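Long-range contacts in transaminase (Arthrobacter sp., PDB 5G2Q), which probably transfers amino groups between amines or amino acids and carbonyl compounds, using a pyridoxal phosphate cofactor: residues K298-S303 / A339-N344; S268-T273 / D292-G297; E351-Q356 / A445-S450. All coordinates share one frame; numbering follows the deposited sequence.

Contact 1: K298-S303 / A339-N344; sequences KGLSSS and AAVCAN. With PDA (2-[(3-hydroxy-2-methyl-5-phosphonooxymethyl-pyridin-4-ylmethyl)-amino]-propionic acid), chain R.
Asn344 reaches from its helix into the turn Gly299-Ser302 and binds it with both ends of its amide. ND2 donates to Gly299 O at 3.1 Å, tilted from the carbonyl plane, and makes a weak, strongly bent bond to Leu300 O at 2.7 Å. OD1 accepts a hydrogen bond from Ser302 OG at 2.6 Å. With CG anti to the backbone N (chi1 175°), the amide of Asn344 stands out from the helix toward the turn, where these three partners fix its rotation. Beside it, one helical turn back, Val341 packs on the Leu300 side chain, CG2 being 3.7 Å from Leu300 CG, while the same methyl meets Ser301 CB at 3.8 Å.

Within the turn, Lys298 O accepts from Ser301 N and Ser303 N on opposite faces of its plane. Ser302 OG also bonds to Leu64 N, Ser301 OG to Leu305 O, and Lys298 NZ to Leu59 O and to Thr330 OG1 of the second subunit. The Lys298 chain ends at the pyridoxyl-alanine, NZ 2.9 Å from PDA CA, a place consistent with the Schiff-base lysine of this family. Hydrogen bonds from a buried side-chain amide, one of them weak, thus tie helix 335-350 to the turn after this lysine.

Contact 2: S268-T273 / D292-G297; sequences SDEVLT and DIITMG. With PDA (2-[(3-hydroxy-2-methyl-5-phosphonooxymethyl-pyridin-4-ylmethyl)-amino]-propionic acid), chain R.
Ile293 O starts the pairing by accepting from Ser268 N at 2.9 Å. Ile294 presents its CA hydrogen to Ser268 O, and its CG2 rests on Glu270 CB at 3.8 Å. Thr295 N then donates to Ser268 O at 3.2 Å, in parallel register, and Thr295 O receives a weak bond from Glu270 N. The Thr295 hydroxyl, placed between backbone N and carbonyl carbon by chi1 54°, donates to Asp269 OD1 at 2.8 Å from above the carboxylate plane (65° out of it). Val271 N bonds to that oxygen from the opposite face, closing an Asx turn. The two bonds on OD1 would help to orient the carboxylate, whose OD2, also bonded to His149 ND1, lies 2.8 Å from the pyridine nitrogen N1 of PDA, the aspartate position familiar in pyridoxal phosphate aminotransferases. At Met296 and Gly297 the backbone passes close to Val271, whose CG2 is 3.8 Å from Met296 C and whose CB lies against the pyridine.

Strand 293-296 runs between parallel strand 265-269 and antiparallel strand 308-313, with Ile294 and Met296 bonded through their backbones to Val311 and Ala309. Helix 121-136 covers Asp269 and Thr295 through Val125; on the opposite face of the sheet, Ile294 packs on Trp111 and Tyr284.

Contact 3: E351-Q356 / A445-S450; sequences ENLVEQ and ASLNVS
Gln356 and Leu353 are swung onto the turn carrying Leu447 and Asn448 by their torsions. Gln356 has CG anti to the backbone N (chi1 176°) and bends at chi2, which lays its CG against Leu447 O at 3.3 Å and brings the amide alongside Asn448. Leu353 instead has CG beside the backbone N (chi1 -73°), directing its two methyls at successive residues of the turn: CD1 meets Leu447 CB at 4.1 Å, CD2 meets Asn448 CB at 4.2 Å. The Leu353 and Leu447 side chains cross at about a right angle, and Leu447 CB also touches Leu353 O at 3.9 Å.

The amide nitrogen of Gln356 lies over backbone and CB atoms of Asn448, NE2 being 3.4 Å from Asn448 CA. The two amide planes are turned 72° apart and do not pair. Asn448 spends its own ND2 on Leu64 O, which directs this amide to the loop that also packs on Leu353.

Each partner is shaped locally. Leu353 opens helix 353-374 right after Asn352, the positive-phi residue of a Schellman motif that ends the preceding helix. Residues Ser446-Val449 form a type I turn closed by Val449 N to Ser446 O at 3.1 Å. Ser446 OG bonds to Asp42, Leu447 pairs through its backbone with Asn63, and Ser450 OG caps Asp453 N at the start of helix 451-470. The two sides thus meet by packing without a hydrogen bond, through leucine methyls and the flank of a glutamine amide, while Ser446 OG, Asn448 ND2 and Ser450 OG find their partners outside the pair of segments.

Contacts 1 and 2 are buried and both touch the pyridoxyl-alanine; contact 3 is only partly buried, its Leu447 side chain about 14 Å from a bound PDA. Contacts 1 and 2 follow one another along the chain, strand 293-296 leading through Gly297 into the turn 298-303, and meet where Lys298 CB lies 3.4 Å from Val271 O. Contacts 1 and 3 do not touch, but their helices 335-350 and 353-374 are consecutive, and both reach the loop at Leu64. The chemistry changes with place: strand pairing and a bonded carboxylate in the central sheet, hydrogen bonds from a side-chain amide to a turn at contact 1, and mixed leucine and amide packing without hydrogen bonds at contact 3.

Contact 1: K298-S303 / A339-N344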
loop_
_atom_site.group_PDB
_atom_site.type_symbol
_atom_site.label_atom_id
_atom_site.label_comp_id
_atom_site.label_asym_id
_atom_site.label_seq_id
_atom_site.Cartn_x
_atom_site.Cartn_y
_atom_site.Cartn_z
ATOM N N LYS F 298 10.131 19.932 20.288
ATOM C CA LYS F 298 10.637 19.929 21.653
ATOM C C LYS F 298 11.387 21.216 22.090
ATOM O O LYS F 298 10.811 22.217 22.533
ATOM C CB LYS F 298 11.557 18.695 21.819
ATOM C CG LYS F 298 10.818 17.367 21.845
ATOM C CD LYS F 298 11.801 16.198 21.912
ATOM C CE LYS F 298 11.188 14.844 21.579
ATOM N NZ LYS F 298 10.045 14.495 22.477
ATOM N N GLY F 299 12.709 21.148 21.976
ATOM C CA GLY F 299 13.593 22.249 22.320
ATOM C C GLY F 299 13.370 23.517 21.514
ATOM O O GLY F 299 13.858 24.564 21.921
ATOM N N LEU F 300 12.646 23.458 20.385
ATOM C CA LEU F 300 12.320 24.708 19.630
ATOM C C LEU F 300 11.643 25.757 20.535
ATOM O O LEU F 300 11.947 26.961 20.479
ATOM C CB LEU F 300 11.461 24.407 18.391
ATOM C CG LEU F 300 10.842 25.577 17.603
ATOM C CD1 LEU F 300 11.721 26.095 16.468
ATOM C CD2 LEU F 300 9.516 25.138 17.033
ATOM N N SER F 301 10.719 25.290 21.366
ATOM C CA SER F 301 10.067 26.156 22.351
ATOM C C SER F 301 10.346 25.720 23.789
ATOM O O SER F 301 9.717 26.215 24.681
ATOM C CB SER F 301 8.542 26.207 22.111
ATOM O OG SER F 301 7.893 24.969 22.443
ATOM N N SER F 302 11.281 24.785 23.996
ATOM C CA SER F 302 11.479 24.082 25.300
ATOM C C SER F 302 10.160 23.684 25.950
ATOM O O SER F 302 10.008 23.717 27.198
ATOM C CB SER F 302 12.318 24.884 26.266
ATOM O OG SER F 302 13.570 25.110 25.685
ATOM N N SER F 303 9.222 23.313 25.066
ATOM C CA SER F 303 7.895 22.836 25.434
ATOM C C SER F 303 7.027 23.900 26.091
ATOM O O SER F 303 5.993 23.586 26.684
ATOM C CB SER F 303 7.992 21.617 26.350
ATOM O OG SER F 303 8.737 20.580 25.740
ATOM N N ALA F 339 5.713 33.551 19.504
ATOM C CA ALA F 339 6.283 34.445 20.473
ATOM C C ALA F 339 7.047 33.591 21.493
ATOM O O ALA F 339 8.111 33.988 21.957
ATOM C CB ALA F 339 5.185 35.247 21.134
ATOM N N ALA F 340 6.519 32.412 21.819
ATOM C CA ALA F 340 7.217 31.513 22.761
ATOM C C ALA F 340 8.552 30.998 22.185
ATOM O O ALA F 340 9.539 30.925 22.891
ATOM C CB ALA F 340 6.320 30.362 23.229
ATOM N N VAL F 341 8.582 30.702 20.889
ATOM C CA VAL F 341 9.822 30.304 20.237
ATOM C C VAL F 341 10.817 31.460 20.224
ATOM O O VAL F 341 11.977 31.252 20.567
ATOM C CB VAL F 341 9.583 29.695 18.834
ATOM C CG1 VAL F 341 10.904 29.466 18.108
ATOM C CG2 VAL F 341 8.826 28.373 18.955
ATOM N N CYS F 342 10.355 32.667 19.885
ATOM C CA CYS F 342 11.206 33.865 19.890
ATOM C C CYS F 342 11.910 34.047 21.220
ATOM O O CYS F 342 13.135 34.180 21.253
ATOM C CB CYS F 342 10.409 35.133 19.567
ATOM S SG CYS F 342 9.869 35.223 17.849
ATOM N N ALA F 343 11.137 34.063 22.306
ATOM C CA ALA F 343 11.691 34.267 23.640
ATOM C C ALA F 343 12.613 33.102 24.033
ATOM O O ALA F 343 13.736 33.338 24.481
ATOM C CB ALA F 343 10.582 34.447 24.658
ATOM N N ASN F 344 12.142 31.869 23.842
ATOM C CA ASN F 344 12.946 30.664 24.096
ATOM C C ASN F 344 14.324 30.746 23.435
ATOM O O ASN F 344 15.345 30.514 24.093
ATOM C CB ASN F 344 12.203 29.384 23.648
ATOM C CG ASN F 344 13.071 28.106 23.777
ATOM O OD1 ASN F 344 13.361 27.628 24.889
ATOM N ND2 ASN F 344 13.485 27.563 22.640
HETATM N N PDA R . 9.701 11.908 20.668
HETATM N N1 PDA R . 11.201 13.003 15.912
HETATM C C2 PDA R . 11.961 12.663 16.960
HETATM C C2A PDA R . 13.421 12.396 16.706
HETATM C C3 PDA R . 11.335 12.573 18.315
HETATM O O3A PDA R . 12.098 12.258 19.408
HETATM C C4 PDA R . 9.973 12.850 18.450
HETATM C C4A PDA R . 9.328 12.764 19.790
HETATM C C5 PDA R . 9.242 13.193 17.293
HETATM C C5A PDA R . 7.756 13.495 17.300
HETATM O OP4 PDA R . 7.501 14.729 17.985
HETATM P P PDA R . 6.099 14.956 18.748
HETATM O OP1 PDA R . 4.926 14.915 17.724
HETATM O OP2 PDA R . 6.066 16.347 19.385
HETATM O OP3 PDA R . 5.943 13.874 19.772
HETATM C C6 PDA R . 9.880 13.267 16.056
HETATM C CA PDA R . 9.105 11.779 22.018
HETATM C CB PDA R . 7.680 11.227 21.974
HETATM C C PDA R . 9.934 11.111 23.098
HETATM O O PDA R . 9.399 10.264 23.860
HETATM O OXT PDA R . 11.140 11.434 23.234
#

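Contact 2: S268-T273 / D292-G297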
loop_
_atom_site.group_PDB
_atom_site.type_symbol
_atom_site.label_atom_id
_atom_site.label_comp_id
_atom_site.label_asym_id
_atom_site.label_seq_id
_atom_site.Cartn_x
_atom_site.Cartn_y
_atom_site.Cartn_z
ATOM N N SER F 268 17.752 15.420 8.373
ATOM C CA SER F 268 18.175 15.237 9.769
ATOM C C SER F 268 16.977 15.496 10.678
ATOM O O SER F 268 16.521 16.634 10.809
ATOM C CB SER F 268 19.353 16.168 10.130
ATOM O OG SER F 268 19.832 15.897 11.423
ATOM N N ASP F 269 16.433 14.444 11.281
ATOM C CA ASP F 269 15.369 14.643 12.260
ATOM C C ASP F 269 15.926 15.201 13.596
ATOM O O ASP F 269 16.430 14.470 14.441
ATOM C CB ASP F 269 14.563 13.355 12.439
ATOM C CG ASP F 269 13.394 13.531 13.372
ATOM O OD1 ASP F 269 13.283 14.622 13.993
ATOM O OD2 ASP F 269 12.592 12.581 13.487
ATOM N N GLU F 270 15.856 16.517 13.765
ATOM C CA GLU F 270 16.489 17.182 14.883
ATOM C C GLU F 270 15.498 17.537 15.996
ATOM O O GLU F 270 15.770 18.415 16.847
ATOM C CB GLU F 270 17.271 18.419 14.411
ATOM C CG GLU F 270 18.498 18.135 13.542
ATOM C CD GLU F 270 19.746 17.757 14.357
ATOM O OE1 GLU F 270 19.720 17.869 15.612
ATOM O OE2 GLU F 270 20.756 17.327 13.730
ATOM N N VAL F 271 14.352 16.852 16.010
ATOM C CA VAL F 271 13.334 17.168 17.021
ATOM C C VAL F 271 13.865 17.033 18.459
ATOM O O VAL F 271 13.677 17.906 19.283
ATOM C CB VAL F 271 12.047 16.332 16.858
ATOM C CG1 VAL F 271 11.155 16.528 18.095
ATOM C CG2 VAL F 271 11.307 16.702 15.559
ATOM N N LEU F 272 14.514 15.916 18.764
ATOM C CA LEU F 272 15.027 15.705 20.090
ATOM C C LEU F 272 16.441 16.266 20.204
ATOM O O LEU F 272 16.791 16.856 21.199
ATOM C CB LEU F 272 14.976 14.225 20.448
ATOM C CG LEU F 272 15.271 13.766 21.887
ATOM C CD1 LEU F 272 14.312 12.655 22.306
ATOM C CD2 LEU F 272 16.717 13.320 22.068
ATOM N N THR F 273 17.273 16.092 19.188
ATOM C CA THR F 273 18.671 16.509 19.342
ATOM C C THR F 273 18.908 17.979 19.046
ATOM O O THR F 273 20.021 18.470 19.184
ATOM C CB THR F 273 19.608 15.663 18.465
ATOM O OG1 THR F 273 19.242 15.836 17.095
ATOM C CG2 THR F 273 19.525 14.171 18.830
ATOM N N ASP F 292 19.827 18.465 3.972
ATOM C CA ASP F 292 18.970 19.073 2.980
ATOM C C ASP F 292 17.741 19.678 3.687
ATOM O O ASP F 292 17.252 20.734 3.286
ATOM C CB ASP F 292 18.539 18.024 1.936
ATOM C CG ASP F 292 19.710 17.518 1.082
ATOM O OD1 ASP F 292 20.309 18.300 0.330
ATOM O OD2 ASP F 292 20.039 16.326 1.132
ATOM N N ILE F 293 17.256 18.998 4.729
ATOM C CA ILE F 293 16.047 19.366 5.463
ATOM C C ILE F 293 16.255 19.002 6.936
ATOM O O ILE F 293 16.834 17.953 7.218
ATOM C CB ILE F 293 14.816 18.590 4.972
ATOM C CG1 ILE F 293 14.359 19.024 3.557
ATOM C CG2 ILE F 293 13.640 18.781 5.913
ATOM C CD1 ILE F 293 13.579 17.951 2.812
ATOM N N ILE F 294 15.795 19.850 7.863
ATOM C CA ILE F 294 15.826 19.572 9.318
ATOM C C ILE F 294 14.376 19.542 9.834
ATOM O O ILE F 294 13.566 20.398 9.444
ATOM C CB ILE F 294 16.583 20.708 10.064
ATOM C CG1 ILE F 294 18.094 20.644 9.865
ATOM C CG2 ILE F 294 16.237 20.781 11.552
ATOM C CD1 ILE F 294 18.758 21.967 10.231
ATOM N N THR F 295 14.040 18.593 10.710
ATOM C CA THR F 295 12.746 18.641 11.402
ATOM C C THR F 295 12.963 19.048 12.852
ATOM O O THR F 295 13.934 18.635 13.460
ATOM C CB THR F 295 11.986 17.303 11.332
ATOM O OG1 THR F 295 12.811 16.242 11.805
ATOM C CG2 THR F 295 11.591 16.977 9.924
ATOM N N MET F 296 12.072 19.866 13.393
ATOM C CA MET F 296 12.241 20.491 14.705
ATOM C C MET F 296 10.986 20.455 15.570
ATOM O O MET F 296 9.856 20.387 15.060
ATOM C CB MET F 296 12.596 21.958 14.557
ATOM C CG MET F 296 13.999 22.247 14.103
ATOM S SD MET F 296 13.921 23.934 13.514
ATOM C CE MET F 296 15.659 24.251 13.221
ATOM N N GLY F 297 11.200 20.569 16.887
ATOM C CA GLY F 297 10.158 20.403 17.900
ATOM C C GLY F 297 10.807 20.480 19.285
ATOM O O GLY F 297 11.881 21.069 19.435
HETATM N N PDA R . 9.701 11.908 20.668
HETATM N N1 PDA R . 11.201 13.003 15.912
HETATM C C2 PDA R . 11.961 12.663 16.960
HETATM C C2A PDA R . 13.421 12.396 16.706
HETATM C C3 PDA R . 11.335 12.573 18.315
HETATM O O3A PDA R . 12.098 12.258 19.408
HETATM C C4 PDA R . 9.973 12.850 18.450
HETATM C C4A PDA R . 9.328 12.764 19.790
HETATM C C5 PDA R . 9.242 13.193 17.293
HETATM C C5A PDA R . 7.756 13.495 17.300
HETATM O OP4 PDA R . 7.501 14.729 17.985
HETATM P P PDA R . 6.099 14.956 18.748
HETATM O OP1 PDA R . 4.926 14.915 17.724
HETATM O OP2 PDA R . 6.066 16.347 19.385
HETATM O OP3 PDA R . 5.943 13.874 19.772
HETATM C C6 PDA R . 9.880 13.267 16.056
HETATM C CA PDA R . 9.105 11.779 22.018
HETATM C CB PDA R . 7.680 11.227 21.974
HETATM C C PDA R . 9.934 11.111 23.098
HETATM O O PDA R . 9.399 10.264 23.860
HETATM O OXT PDA R . 11.140 11.434 23.234
#

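Contact 3: E351-Q356 / A445-S450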
loop_
_atom_site.group_PDB
_atom_site.type_symbol
_atom_site.label_atom_id
_atom_site.label_comp_id
_atom_site.label_asym_id
_atom_site.label_seq_id
_atom_site.Cartn_x
_atom_site.Cartn_y
_atom_site.Cartn_z
ATOM N N GLU F 351 22.216 33.506 26.947
ATOM C CA GLU F 351 22.763 32.843 28.152
ATOM C C GLU F 351 23.848 31.811 27.775
ATOM O O GLU F 351 24.240 31.009 28.606
ATOM C CB GLU F 351 21.661 32.196 29.019
ATOM C CG GLU F 351 20.480 33.086 29.398
ATOM C CD GLU F 351 20.625 33.766 30.742
ATOM O OE1 GLU F 351 21.053 33.105 31.715
ATOM O OE2 GLU F 351 20.297 34.969 30.833
ATOM N N ASN F 352 24.320 31.839 26.521
ATOM C CA ASN F 352 25.284 30.866 25.981
ATOM C C ASN F 352 24.932 29.423 26.344
ATOM O O ASN F 352 25.819 28.652 26.665
ATOM C CB ASN F 352 26.731 31.164 26.433
ATOM C CG ASN F 352 27.123 32.636 26.291
ATOM O OD1 ASN F 352 26.853 33.275 25.268
ATOM N ND2 ASN F 352 27.793 33.181 27.325
ATOM N N LEU F 353 23.646 29.069 26.307
ATOM C CA LEU F 353 23.176 27.742 26.762
ATOM C C LEU F 353 23.696 26.580 25.968
ATOM O O LEU F 353 23.705 25.472 26.476
ATOM C CB LEU F 353 21.639 27.627 26.843
ATOM C CG LEU F 353 20.807 28.309 27.954
ATOM C CD1 LEU F 353 19.576 27.463 28.271
ATOM C CD2 LEU F 353 21.588 28.654 29.247
ATOM N N VAL F 354 24.089 26.810 24.720
ATOM C CA VAL F 354 24.717 25.750 23.958
ATOM C C VAL F 354 26.109 25.395 24.548
ATOM O O VAL F 354 26.414 24.206 24.796
ATOM C CB VAL F 354 24.778 26.079 22.448
ATOM C CG1 VAL F 354 25.522 24.990 21.682
ATOM C CG2 VAL F 354 23.370 26.268 21.880
ATOM N N GLU F 355 26.928 26.423 24.756
ATOM C CA GLU F 355 28.260 26.300 25.350
ATOM C C GLU F 355 28.178 25.664 26.761
ATOM O O GLU F 355 28.958 24.764 27.118
ATOM C CB GLU F 355 28.935 27.691 25.390
ATOM C CG GLU F 355 30.145 27.843 26.325
ATOM C CD GLU F 355 31.481 27.421 25.706
ATOM O OE1 GLU F 355 31.481 26.621 24.735
ATOM O OE2 GLU F 355 32.541 27.893 26.187
ATOM N N GLN F 356 27.221 26.151 27.546
ATOM C CA GLN F 356 26.862 25.573 28.828
ATOM C C GLN F 356 26.543 24.069 28.744
ATOM O O GLN F 356 26.963 23.282 29.604
ATOM C CB GLN F 356 25.661 26.328 29.366
ATOM C CG GLN F 356 25.106 25.780 30.653
ATOM C CD GLN F 356 24.665 26.878 31.594
ATOM O OE1 GLN F 356 24.600 28.043 31.217
ATOM N NE2 GLN F 356 24.355 26.509 32.820
ATOM N N ALA F 445 18.605 16.465 31.105
ATOM C CA ALA F 445 18.109 17.544 31.956
ATOM C C ALA F 445 18.058 18.844 31.134
ATOM O O ALA F 445 18.387 18.844 29.954
ATOM C CB ALA F 445 18.973 17.687 33.223
ATOM N N SER F 446 17.622 19.937 31.747
ATOM C CA SER F 446 17.795 21.281 31.170
ATOM C C SER F 446 19.248 21.581 30.816
ATOM O O SER F 446 20.174 21.173 31.545
ATOM C CB SER F 446 17.350 22.346 32.168
ATOM O OG SER F 446 16.040 22.091 32.613
ATOM N N LEU F 447 19.440 22.340 29.738
ATOM C CA LEU F 447 20.771 22.778 29.315
ATOM C C LEU F 447 21.524 23.536 30.454
ATOM O O LEU F 447 22.759 23.474 30.529
ATOM C CB LEU F 447 20.700 23.580 27.988
ATOM C CG LEU F 447 19.822 23.056 26.815
ATOM C CD1 LEU F 447 19.976 23.894 25.559
ATOM C CD2 LEU F 447 20.043 21.591 26.435
ATOM N N ASN F 448 20.776 24.194 31.356
ATOM C CA ASN F 448 21.352 24.934 32.505
ATOM C C ASN F 448 21.255 24.273 33.872
ATOM O O ASN F 448 21.286 24.952 34.867
ATOM C CB ASN F 448 20.715 26.325 32.626
ATOM C CG ASN F 448 19.186 26.279 32.654
ATOM O OD1 ASN F 448 18.561 25.218 32.834
ATOM N ND2 ASN F 448 18.573 27.433 32.438
ATOM N N VAL F 449 21.108 22.962 33.919
ATOM C CA VAL F 449 21.136 22.200 35.161
ATOM C C VAL F 449 22.435 22.488 35.954
ATOM O O VAL F 449 23.487 22.772 35.369
ATOM C CB VAL F 449 20.971 20.679 34.880
ATOM C CG1 VAL F 449 22.257 20.093 34.327
ATOM C CG2 VAL F 449 20.519 19.901 36.112
ATOM N N SER F 450 22.344 22.449 37.281
ATOM C CA SER F 450 23.484 22.735 38.130
ATOM C C SER F 450 24.357 21.501 38.321
ATOM O O SER F 450 23.911 20.371 38.080
ATOM C CB SER F 450 22.981 23.171 39.482
ATOM O OG SER F 450 22.139 22.161 39.989
#